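Local coordinates for ankyrin-repeat protein B (Legionella pneumophila, PDB 5K34) that is a bacterial F-box effector that hijacks the host ubiquitin-proteasome system, the ankyrin domain described here probably serving as its protein-binding part, at residues A[12-17]-A[24-29]; A[47-52]-A[68-73]; A[6-11]-A[40-45]; A[56-61]-A[104-109]. All coordinates share one frame; numbering follows the deposited sequence.

In the fold
From the N terminus, helix 5-19 takes part in two contacts. Interaction 1 closes the short loop between helix 5-19 and helix 23-30, and it is nested inside the longer loop closed by interaction 3, where the start of helix 5-19 meets the turn at 40-45. Interaction 2 then closes the loop from 47-52 to 68-73. Interaction 4 crosses it along the chain, opening within that span at 56-61 and ending beyond it on helix 97-112. Met15 packs on Thr47 and Pro48, linking interactions 1 and 2, while interactions 3 and 4 lie on opposite sides of the chain's centre, about 23 Å apart between their centres.

Interaction 1: A[12-17]-A[24-29]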
# COMPACT_ATOMS: atom_id res chain seq x y z
N GLY A 12 -8.38 -10.44 2.05
CA GLY A 12 -8.40 -10.47 0.58
C GLY A 12 -9.25 -9.36 -0.00
O GLY A 12 -8.85 -8.72 -0.99
N ASN A 13 -10.40 -9.09 0.62
CA ASN A 13 -11.26 -8.00 0.15
C ASN A 13 -10.59 -6.64 0.37
O ASN A 13 -10.78 -5.71 -0.44
CB ASN A 13 -12.60 -8.05 0.89
CG ASN A 13 -13.47 -9.16 0.41
OD1 ASN A 13 -13.25 -9.76 -0.64
ND2 ASN A 13 -14.51 -9.46 1.19
N LEU A 14 -9.81 -6.51 1.45
CA LEU A 14 -9.04 -5.28 1.74
C LEU A 14 -8.00 -5.03 0.67
O LEU A 14 -7.81 -3.90 0.22
CB LEU A 14 -8.38 -5.44 3.09
CG LEU A 14 -7.41 -4.38 3.56
CD1 LEU A 14 -8.09 -3.03 3.67
CD2 LEU A 14 -6.79 -4.82 4.88
N MET A 15 -7.24 -6.04 0.25
CA MET A 15 -6.27 -5.92 -0.84
C MET A 15 -6.96 -5.43 -2.11
O MET A 15 -6.45 -4.53 -2.80
CB MET A 15 -5.58 -7.25 -1.08
CG MET A 15 -4.66 -7.66 0.08
SD MET A 15 -3.23 -6.62 0.32
CE MET A 15 -2.21 -7.18 -1.07
N VAL A 16 -8.11 -6.02 -2.50
CA VAL A 16 -8.83 -5.56 -3.69
C VAL A 16 -9.34 -4.11 -3.55
O VAL A 16 -9.22 -3.31 -4.49
CB VAL A 16 -9.97 -6.53 -4.03
CG1 VAL A 16 -10.86 -5.95 -5.13
CG2 VAL A 16 -9.38 -7.86 -4.48
N ALA A 17 -9.90 -3.79 -2.39
CA ALA A 17 -10.43 -2.45 -2.18
C ALA A 17 -9.29 -1.45 -2.29
O ALA A 17 -9.44 -0.40 -2.92
CB ALA A 17 -11.10 -2.35 -0.82
N GLU A 24 -13.34 4.11 0.80
CA GLU A 24 -14.51 3.90 1.69
C GLU A 24 -14.62 2.43 2.16
O GLU A 24 -14.83 2.16 3.34
CB GLU A 24 -15.80 4.33 0.96
CG GLU A 24 -15.90 5.81 0.68
CD GLU A 24 -17.02 6.14 -0.36
OE1 GLU A 24 -17.72 5.21 -0.87
OE2 GLU A 24 -17.19 7.35 -0.67
N GLU A 25 -14.43 1.48 1.23
CA GLU A 25 -14.50 0.06 1.59
C GLU A 25 -13.29 -0.36 2.40
O GLU A 25 -13.45 -1.11 3.37
CB GLU A 25 -14.63 -0.78 0.32
CG GLU A 25 -14.78 -2.26 0.57
CD GLU A 25 -16.09 -2.64 1.27
OE1 GLU A 25 -16.99 -1.79 1.41
OE2 GLU A 25 -16.21 -3.83 1.65
N VAL A 26 -12.08 0.12 2.05
CA VAL A 26 -10.88 -0.04 2.98
C VAL A 26 -11.22 0.38 4.42
O VAL A 26 -10.97 -0.37 5.36
CB VAL A 26 -9.67 0.78 2.47
CG1 VAL A 26 -8.54 0.83 3.52
CG2 VAL A 26 -9.13 0.21 1.15
N LYS A 27 -11.78 1.58 4.59
CA LYS A 27 -12.08 2.08 5.95
C LYS A 27 -13.09 1.17 6.65
O LYS A 27 -12.94 0.89 7.85
CB LYS A 27 -12.59 3.51 5.86
CG LYS A 27 -11.51 4.52 5.55
CD LYS A 27 -12.15 5.91 5.31
CE LYS A 27 -11.15 7.05 5.11
NZ LYS A 27 -11.77 8.37 4.77
N LYS A 28 -14.09 0.74 5.91
CA LYS A 28 -15.10 -0.18 6.51
C LYS A 28 -14.50 -1.47 6.98
O LYS A 28 -14.86 -2.00 8.09
CB LYS A 28 -16.19 -0.50 5.49
CG LYS A 28 -17.18 0.61 5.28
CD LYS A 28 -18.28 0.11 4.35
CE LYS A 28 -18.51 -1.37 4.60
NZ LYS A 28 -19.62 -1.71 5.58
N ILE A 29 -13.58 -2.05 6.21
CA ILE A 29 -12.93 -3.29 6.62
C ILE A 29 -12.01 -3.06 7.81
O ILE A 29 -11.98 -3.87 8.76
CB ILE A 29 -12.17 -3.92 5.43
CG1 ILE A 29 -13.16 -4.36 4.36
CG2 ILE A 29 -11.28 -5.07 5.92
CD1 ILE A 29 -12.50 -4.68 3.02
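Ile29 lays its CD1 methyl against the backbone of the facing helix, 3.6 Å from Leu14 N, and also reaches CB of Asn13. Its CG1 is anti to the carbonyl carbon (chi1 -66°) and the chain runs on extended, which carries CD1 across to the other helix, while the CG2 branch turns to CB of Leu14 at 4.1 Å. One isoleucine thus touches Leu14 with both of its branches. Leu14 answers with its other end: CD1 comes to 3.9 Å from Val26 CG1, the two side chains meeting at a slant. The second methyl of Val26, CG2, rests 3.8 Å from Ala17 CB. Glu25 closes the contact toward solvent with its methylenes, CG lying 3.9 Å from Ala17 CB.

The segments belong to helix 5-19 and helix 23-30, an antiparallel helix pair in the ankyrin domain. Their axes approach to 8.8 Å and their directions differ by 155°, and the small Ala17 lets the backbones lie close at that end. On the neighbouring side, Leu14 and Met15 pack on Pro48, so helix 5-19 packs against helix 48-54. Ser20 OG, hydrogen-bonded to the carbonyls of Val16 and Ala17, and Asn22 OD1, which accepts from Glu25 N, hold the connecting turn.

With only carbon meeting carbon or backbone across the interface, the two helices are held by shape and by burial of aliphatic surface, while the polar ends of Asn13 and Glu25 remain at its margin.

Interaction 2: A[47-52]-A[68-73]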
# COMPACT_ATOMS: atom_id res chain seq x y z
N THR A 47 1.00 -5.97 1.89
CA THR A 47 0.03 -5.18 2.66
C THR A 47 -0.86 -4.43 1.68
O THR A 47 -0.53 -4.33 0.49
CB THR A 47 0.75 -4.11 3.52
OG1 THR A 47 1.37 -3.15 2.66
CG2 THR A 47 1.77 -4.74 4.48
N PRO A 48 -1.95 -3.82 2.17
CA PRO A 48 -2.78 -3.00 1.30
C PRO A 48 -2.08 -1.74 0.84
O PRO A 48 -2.53 -1.11 -0.12
CB PRO A 48 -4.02 -2.69 2.15
CG PRO A 48 -3.59 -2.92 3.56
CD PRO A 48 -2.60 -4.09 3.46
N LEU A 49 -0.98 -1.33 1.50
CA LEU A 49 -0.19 -0.20 0.97
C LEU A 49 0.43 -0.60 -0.36
O LEU A 49 0.36 0.17 -1.33
CB LEU A 49 0.86 0.22 1.98
CG LEU A 49 1.81 1.35 1.54
CD1 LEU A 49 1.03 2.62 1.13
CD2 LEU A 49 2.81 1.67 2.65
N LEU A 50 1.02 -1.81 -0.47
CA LEU A 50 1.51 -2.32 -1.74
C LEU A 50 0.43 -2.45 -2.76
O LEU A 50 0.60 -2.12 -3.94
CB LEU A 50 2.18 -3.68 -1.62
CG LEU A 50 3.59 -3.80 -1.13
CD1 LEU A 50 4.05 -5.26 -1.32
CD2 LEU A 50 4.54 -2.86 -1.93
N ALA A 51 -0.73 -2.98 -2.34
CA ALA A 51 -1.87 -3.14 -3.25
C ALA A 51 -2.29 -1.79 -3.83
O ALA A 51 -2.51 -1.68 -5.04
CB ALA A 51 -3.03 -3.80 -2.54
N ALA A 52 -2.41 -0.77 -2.97
CA ALA A 52 -2.77 0.55 -3.45
C ALA A 52 -1.75 1.07 -4.42
O ALA A 52 -2.13 1.58 -5.48
CB ALA A 52 -2.96 1.50 -2.26
N TYR A 68 -1.42 5.06 9.50
CA TYR A 68 -0.87 3.89 10.16
C TYR A 68 0.62 3.89 10.03
O TYR A 68 1.19 4.58 9.17
CB TYR A 68 -1.40 2.58 9.51
CG TYR A 68 -2.90 2.44 9.61
CD1 TYR A 68 -3.51 1.91 10.77
CD2 TYR A 68 -3.72 2.91 8.59
CE1 TYR A 68 -4.92 1.83 10.87
CE2 TYR A 68 -5.11 2.86 8.68
CZ TYR A 68 -5.68 2.34 9.84
OH TYR A 68 -7.06 2.27 9.93
N THR A 69 1.31 3.20 10.91
CA THR A 69 2.78 3.13 10.89
C THR A 69 3.26 1.96 10.07
O THR A 69 3.28 0.81 10.54
CB THR A 69 3.38 3.08 12.32
OG1 THR A 69 2.89 4.22 13.03
CG2 THR A 69 4.91 3.13 12.25
N PHE A 70 3.55 2.21 8.81
CA PHE A 70 4.10 1.21 7.89
C PHE A 70 5.61 1.33 7.80
O PHE A 70 6.14 2.43 7.82
CB PHE A 70 3.57 1.43 6.45
CG PHE A 70 2.16 0.94 6.22
CD1 PHE A 70 1.90 -0.35 5.80
CD2 PHE A 70 1.06 1.80 6.42
CE1 PHE A 70 0.60 -0.80 5.58
CE2 PHE A 70 -0.23 1.37 6.22
CZ PHE A 70 -0.47 0.08 5.80
N ASP A 71 6.29 0.18 7.65
CA ASP A 71 7.70 0.16 7.32
C ASP A 71 7.80 0.24 5.78
O ASP A 71 7.45 -0.74 5.11
CB ASP A 71 8.33 -1.12 7.85
CG ASP A 71 9.76 -1.28 7.41
OD1 ASP A 71 10.32 -0.44 6.64
OD2 ASP A 71 10.36 -2.34 7.77
N PRO A 72 8.23 1.38 5.21
CA PRO A 72 8.18 1.53 3.74
C PRO A 72 9.28 0.71 3.02
O PRO A 72 9.27 0.69 1.80
CB PRO A 72 8.39 3.04 3.55
CG PRO A 72 9.27 3.41 4.74
CD PRO A 72 8.82 2.57 5.91
N ASN A 73 10.19 0.12 3.79
CA ASN A 73 11.20 -0.78 3.21
C ASN A 73 10.89 -2.23 3.47
O ASN A 73 11.72 -3.10 3.17
CB ASN A 73 12.61 -0.41 3.72
CG ASN A 73 13.00 1.00 3.29
OD1 ASN A 73 13.05 1.92 4.17
ND2 ASN A 73 13.19 1.23 2.03
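At the start of helix 48-54 in the ankyrin-repeat stack, the capping residue and the first turn pack against the loop that follows helix 58-67. Phe70 of that loop presents one ring face to Leu49. The Leu49 CB lies 4.0 Å from the ring centroid and 22° off the ring normal, a CH-pi contact, and its CD2 methyl reaches further back along the ring, 3.7 Å from Phe70 CG. CB and one methyl of the same leucine are therefore spread over the ring, an arrangement allowed by Leu49 CG standing anti to the backbone N (chi1 177°). Thr47 approaches obliquely, OG1 3.8 Å from Phe70 CE1. Thr47 is also the N-cap residue, its OG1 accepting weak bonds from Leu49 N and Leu50 N.

Beyond Phe70, an Asx turn in which Asp71 OD1 accepts from Asn73 N at 2.9 Å shapes the chain, and Pro72 is tied by backbone bonds to Ile83 of helix 82-91. Phe70 also packs on Leu64 of helix 58-67, and Leu49 meets Ala61 and Pro82. Across the two segments the attraction is apolar and CH-pi in character, resting on the fit of one leucine to one ring face.

Interaction 3: A[6-11]-A[40-45]; sequences IKRELW and NSYHLN
The Trp11 and His43 rings form the tight part of this contact, stacked face to face with the histidine over the five-membered ring of the indole. Their centroids are 3.7 Å apart and the planes are tilted by 29°; the tilt brings Trp11 CD1 to 3.1 Å from His43 ND1, the closest approach of the two segments, while the far sides of the rings diverge. Trp11 CG stands anti to the backbone N (chi1 -178°), which swings the indole out from the helix to meet the imidazole. The edge of Tyr42 meets the other face of His43, its CD2 3.6 Å above the imidazole plane.

His43 sits in the type I turn Ser41 to Leu44, within the loop that projects between helix 23-30 and helix 48-54, as the finger-like loops of ankyrin repeats do. An Asx motif supports that turn: Asn40 OD1 accepts from His43 N at 3.0 Å, the donor lying close to the line of the C=O bond. The adjoining backbone is held to the next loop through bonds between Leu44 and Asn77.

The solvent side is built from exposed residues. Here Arg8 runs extended out of the helix and lays its guanidinium flat on Tyr42, the planes only 6° apart and CZ 3.6 Å from the ring centroid, almost straight above it. This is a cation-pi stack in which NE, NH1 and NH2 spread over the ring, and Arg8 CG reaches 4.2 Å from His43 CE1. The positive charge would probably disfavour protonation of the nearby imidazole. On the buried side the indole instead continues inward to Ile34 and Pro48.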
# COMPACT_ATOMS: atom_id res chain seq x y z
N ILE A 6 -12.72 -15.80 8.52
CA ILE A 6 -13.31 -14.48 8.41
C ILE A 6 -12.22 -13.41 8.19
O ILE A 6 -12.40 -12.57 7.30
CB ILE A 6 -14.22 -14.09 9.61
CG1 ILE A 6 -15.22 -15.21 9.91
CG2 ILE A 6 -15.01 -12.84 9.27
CD1 ILE A 6 -15.88 -15.05 11.27
N LYS A 7 -11.15 -13.43 8.98
CA LYS A 7 -10.06 -12.46 8.86
C LYS A 7 -9.39 -12.63 7.50
O LYS A 7 -9.03 -11.63 6.87
CB LYS A 7 -9.02 -12.55 10.02
CG LYS A 7 -9.50 -12.09 11.43
CD LYS A 7 -10.32 -10.79 11.43
CE LYS A 7 -10.87 -10.46 12.81
NZ LYS A 7 -11.46 -9.09 12.77
N ARG A 8 -9.20 -13.85 7.02
CA ARG A 8 -8.58 -14.03 5.70
C ARG A 8 -9.48 -13.53 4.60
O ARG A 8 -8.96 -12.92 3.62
CB ARG A 8 -8.24 -15.53 5.50
CG ARG A 8 -7.02 -15.93 6.26
CD ARG A 8 -6.78 -17.43 6.11
NE ARG A 8 -5.49 -17.74 6.72
CZ ARG A 8 -4.96 -18.96 6.75
NH1 ARG A 8 -5.63 -19.99 6.22
NH2 ARG A 8 -3.78 -19.13 7.31
N GLU A 9 -10.79 -13.74 4.66
CA GLU A 9 -11.70 -13.22 3.65
C GLU A 9 -11.69 -11.70 3.66
O GLU A 9 -11.62 -11.07 2.61
CB GLU A 9 -13.13 -13.75 3.89
CG GLU A 9 -14.22 -13.14 3.02
CD GLU A 9 -15.65 -13.61 3.36
OE1 GLU A 9 -15.89 -14.09 4.50
OE2 GLU A 9 -16.52 -13.49 2.46
N LEU A 10 -11.73 -11.09 4.86
CA LEU A 10 -11.63 -9.64 4.96
C LEU A 10 -10.30 -9.13 4.40
O LEU A 10 -10.31 -8.10 3.71
CB LEU A 10 -11.78 -9.18 6.41
CG LEU A 10 -13.19 -9.27 7.05
CD1 LEU A 10 -13.08 -9.02 8.55
CD2 LEU A 10 -14.11 -8.27 6.39
N TRP A 11 -9.21 -9.81 4.71
CA TRP A 11 -7.90 -9.35 4.20
C TRP A 11 -7.89 -9.36 2.66
O TRP A 11 -7.41 -8.40 2.04
CB TRP A 11 -6.77 -10.23 4.73
CG TRP A 11 -5.42 -9.76 4.26
CD1 TRP A 11 -4.77 -10.11 3.11
CD2 TRP A 11 -4.59 -8.82 4.93
NE1 TRP A 11 -3.57 -9.44 3.03
CE2 TRP A 11 -3.42 -8.65 4.14
CE3 TRP A 11 -4.70 -8.10 6.13
CZ2 TRP A 11 -2.38 -7.81 4.52
CZ3 TRP A 11 -3.65 -7.24 6.49
CH2 TRP A 11 -2.51 -7.12 5.71
N ASN A 40 2.00 -11.69 6.77
CA ASN A 40 2.63 -12.98 7.06
C ASN A 40 2.82 -13.73 5.76
O ASN A 40 2.48 -13.27 4.69
CB ASN A 40 1.78 -13.78 8.06
CG ASN A 40 0.36 -14.03 7.57
OD1 ASN A 40 0.09 -14.12 6.37
ND2 ASN A 40 -0.57 -14.13 8.51
N SER A 41 3.38 -14.95 5.91
CA SER A 41 3.67 -15.86 4.82
C SER A 41 2.43 -16.12 3.91
O SER A 41 2.48 -16.11 2.71
CB SER A 41 4.23 -17.17 5.44
OG SER A 41 4.38 -18.11 4.46
N TYR A 42 1.33 -16.38 4.58
CA TYR A 42 0.09 -16.77 3.92
C TYR A 42 -0.37 -15.65 2.95
O TYR A 42 -0.85 -15.89 1.87
CB TYR A 42 -1.02 -17.09 4.94
CG TYR A 42 -2.30 -17.54 4.28
CD1 TYR A 42 -2.44 -18.86 3.79
CD2 TYR A 42 -3.34 -16.66 4.06
CE1 TYR A 42 -3.61 -19.26 3.15
CE2 TYR A 42 -4.51 -17.04 3.42
CZ TYR A 42 -4.62 -18.35 2.98
OH TYR A 42 -5.80 -18.73 2.31
N HIS A 43 -0.18 -14.41 3.43
CA HIS A 43 -0.51 -13.20 2.64
C HIS A 43 0.67 -12.70 1.80
O HIS A 43 0.66 -11.54 1.35
CB HIS A 43 -1.04 -12.14 3.58
CG HIS A 43 -2.33 -12.52 4.22
ND1 HIS A 43 -3.44 -12.92 3.49
CD2 HIS A 43 -2.70 -12.60 5.53
CE1 HIS A 43 -4.44 -13.20 4.32
NE2 HIS A 43 -4.02 -13.00 5.56
N LEU A 44 1.66 -13.58 1.56
CA LEU A 44 2.80 -13.30 0.71
C LEU A 44 3.64 -12.11 1.22
O LEU A 44 4.36 -11.49 0.43
CB LEU A 44 2.41 -13.09 -0.77
CG LEU A 44 1.53 -14.17 -1.40
CD1 LEU A 44 1.23 -13.85 -2.86
CD2 LEU A 44 1.92 -15.64 -1.13
N ASN A 45 3.48 -11.79 2.52
CA ASN A 45 4.14 -10.62 3.11
C ASN A 45 3.77 -9.29 2.42
O ASN A 45 4.51 -8.31 2.52
CB ASN A 45 5.67 -10.80 3.22
CG ASN A 45 6.04 -11.65 4.40
OD1 ASN A 45 6.96 -12.54 4.25
ND2 ASN A 45 5.45 -11.44 5.50

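Interaction 4: A[56-61]-A[104-109]. With SO4 (sulfate ion), chain C.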
# COMPACT_ATOMS: atom_id res chain seq x y z
N LYS A 56 -2.20 1.98 -8.68
CA LYS A 56 -2.17 3.42 -8.92
C LYS A 56 -3.21 4.14 -8.11
O LYS A 56 -3.69 5.24 -8.45
CB LYS A 56 -2.30 3.76 -10.42
CG LYS A 56 -1.27 3.05 -11.29
CD LYS A 56 -1.24 3.55 -12.71
CE LYS A 56 -2.58 3.42 -13.41
NZ LYS A 56 -2.39 3.81 -14.85
N ALA A 57 -3.55 3.56 -6.95
CA ALA A 57 -4.57 4.11 -6.04
C ALA A 57 -3.86 5.03 -5.06
O ALA A 57 -3.77 4.77 -3.86
CB ALA A 57 -5.29 2.94 -5.33
N TYR A 58 -3.32 6.14 -5.59
CA TYR A 58 -2.37 6.91 -4.79
C TYR A 58 -3.00 7.65 -3.61
O TYR A 58 -2.34 7.81 -2.60
CB TYR A 58 -1.50 7.83 -5.69
CG TYR A 58 -0.70 7.03 -6.68
CD1 TYR A 58 0.26 6.10 -6.26
CD2 TYR A 58 -0.86 7.21 -8.03
CE1 TYR A 58 0.99 5.34 -7.16
CE2 TYR A 58 -0.10 6.48 -8.96
CZ TYR A 58 0.79 5.55 -8.51
OH TYR A 58 1.47 4.82 -9.47
N GLN A 59 -4.27 8.03 -3.74
CA GLN A 59 -4.94 8.65 -2.58
C GLN A 59 -5.15 7.63 -1.43
O GLN A 59 -4.89 8.02 -0.28
CB GLN A 59 -6.26 9.30 -2.95
CG GLN A 59 -6.16 10.32 -4.10
CD GLN A 59 -6.56 9.75 -5.44
OE1 GLN A 59 -6.09 8.65 -5.82
NE2 GLN A 59 -7.44 10.42 -6.16
N THR A 60 -5.46 6.41 -1.76
CA THR A 60 -5.58 5.38 -0.75
C THR A 60 -4.20 5.08 -0.13
O THR A 60 -4.07 4.91 1.07
CB THR A 60 -6.22 4.12 -1.35
OG1 THR A 60 -7.57 4.42 -1.69
CG2 THR A 60 -6.23 2.95 -0.34
N ALA A 61 -3.16 5.03 -0.96
CA ALA A 61 -1.79 4.82 -0.45
C ALA A 61 -1.39 5.93 0.52
O ALA A 61 -0.82 5.68 1.57
CB ALA A 61 -0.80 4.75 -1.59
N ARG A 104 6.70 10.24 -7.02
CA ARG A 104 7.83 10.90 -6.45
C ARG A 104 7.53 11.47 -5.06
O ARG A 104 8.35 11.38 -4.12
CB ARG A 104 8.29 12.00 -7.42
CG ARG A 104 9.27 11.56 -8.49
CD ARG A 104 9.97 12.73 -9.28
NE ARG A 104 10.84 12.18 -10.36
CZ ARG A 104 10.50 11.99 -11.65
NH1 ARG A 104 9.31 12.35 -12.09
NH2 ARG A 104 11.38 11.46 -12.51
N ALA A 105 6.36 12.07 -4.90
CA ALA A 105 5.96 12.63 -3.61
C ALA A 105 5.84 11.53 -2.54
O ALA A 105 6.23 11.76 -1.38
CB ALA A 105 4.66 13.39 -3.76
N LEU A 106 5.30 10.37 -2.91
CA LEU A 106 5.20 9.25 -1.96
C LEU A 106 6.59 8.70 -1.62
O LEU A 106 6.82 8.43 -0.42
CB LEU A 106 4.29 8.15 -2.53
CG LEU A 106 2.82 8.38 -2.43
CD1 LEU A 106 2.02 7.53 -3.39
CD2 LEU A 106 2.33 8.13 -0.99
N ILE A 107 7.47 8.55 -2.58
CA ILE A 107 8.84 8.11 -2.29
C ILE A 107 9.50 9.06 -1.32
O ILE A 107 10.10 8.66 -0.32
CB ILE A 107 9.69 7.97 -3.56
CG1 ILE A 107 9.14 6.84 -4.44
CG2 ILE A 107 11.15 7.72 -3.19
CD1 ILE A 107 9.66 6.87 -5.85
N ARG A 108 9.35 10.35 -1.58
CA ARG A 108 9.97 11.36 -0.75
C ARG A 108 9.46 11.32 0.65
O ARG A 108 10.22 11.34 1.64
CB ARG A 108 9.77 12.74 -1.41
CG ARG A 108 10.45 13.86 -0.61
CD ARG A 108 10.00 15.24 -1.04
NE ARG A 108 8.56 15.41 -0.74
CZ ARG A 108 7.98 15.45 0.47
NH1 ARG A 108 8.65 15.39 1.65
NH2 ARG A 108 6.64 15.56 0.52
N GLY A 109 8.14 11.24 0.80
CA GLY A 109 7.58 11.16 2.11
C GLY A 109 8.06 9.92 2.86
O GLY A 109 8.43 10.00 4.04
S SO4 C . -9.26 7.85 -9.21
O1 SO4 C . -10.56 8.26 -9.85
O2 SO4 C . -9.36 6.40 -8.69
O3 SO4 C . -8.13 8.01 -10.17
O4 SO4 C . -8.85 8.79 -8.14
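Ala61 and Leu106 mark the nearest backbone approach, their CA atoms 8.4 Å apart, so the contact between the first turn of helix 58-67 and helix 97-112 is bridged by side chains. Leu106 does the bridging with a single methyl: its CD1 comes to 3.7 Å from Tyr58 CD1 and 4.3 Å from Ala61 CB, facing the notch formed by the tyrosine ring and the alanine one helical turn on. With CG anti to the carbonyl carbon (chi1 -79°) and chi2 near 160°, the leucine extends toward the other helix. The methyl meets the ring obliquely, while Lys56 CA lies 3.6 Å over one face of that ring.

The start of the helix is a compact turn: Lys56 ends the preceding helix 48-54 in a Schellman motif, and Ala57, centre of an inverse gamma turn, is the N-cap of helix 58-67. Two helices of the ankyrin-repeat stack are thereby joined end to start, and helix 97-112 packs beyond them, its Leu106 and Ile107 also touching Leu86 of helix 82-91. Tyr58 OH is hydrogen-bonded to Gln89, which ties the far end of the ring to the same helix. Lys56 forms a salt bridge with Glu99.

Gln59 points the other way, NE2 giving a hydrogen bond of 2.9 Å to O4 of a sulfate ion, probably from the crystallisation liquor. Asn21 binds the sulfate too and donates through ND2 to Gln59 OE1.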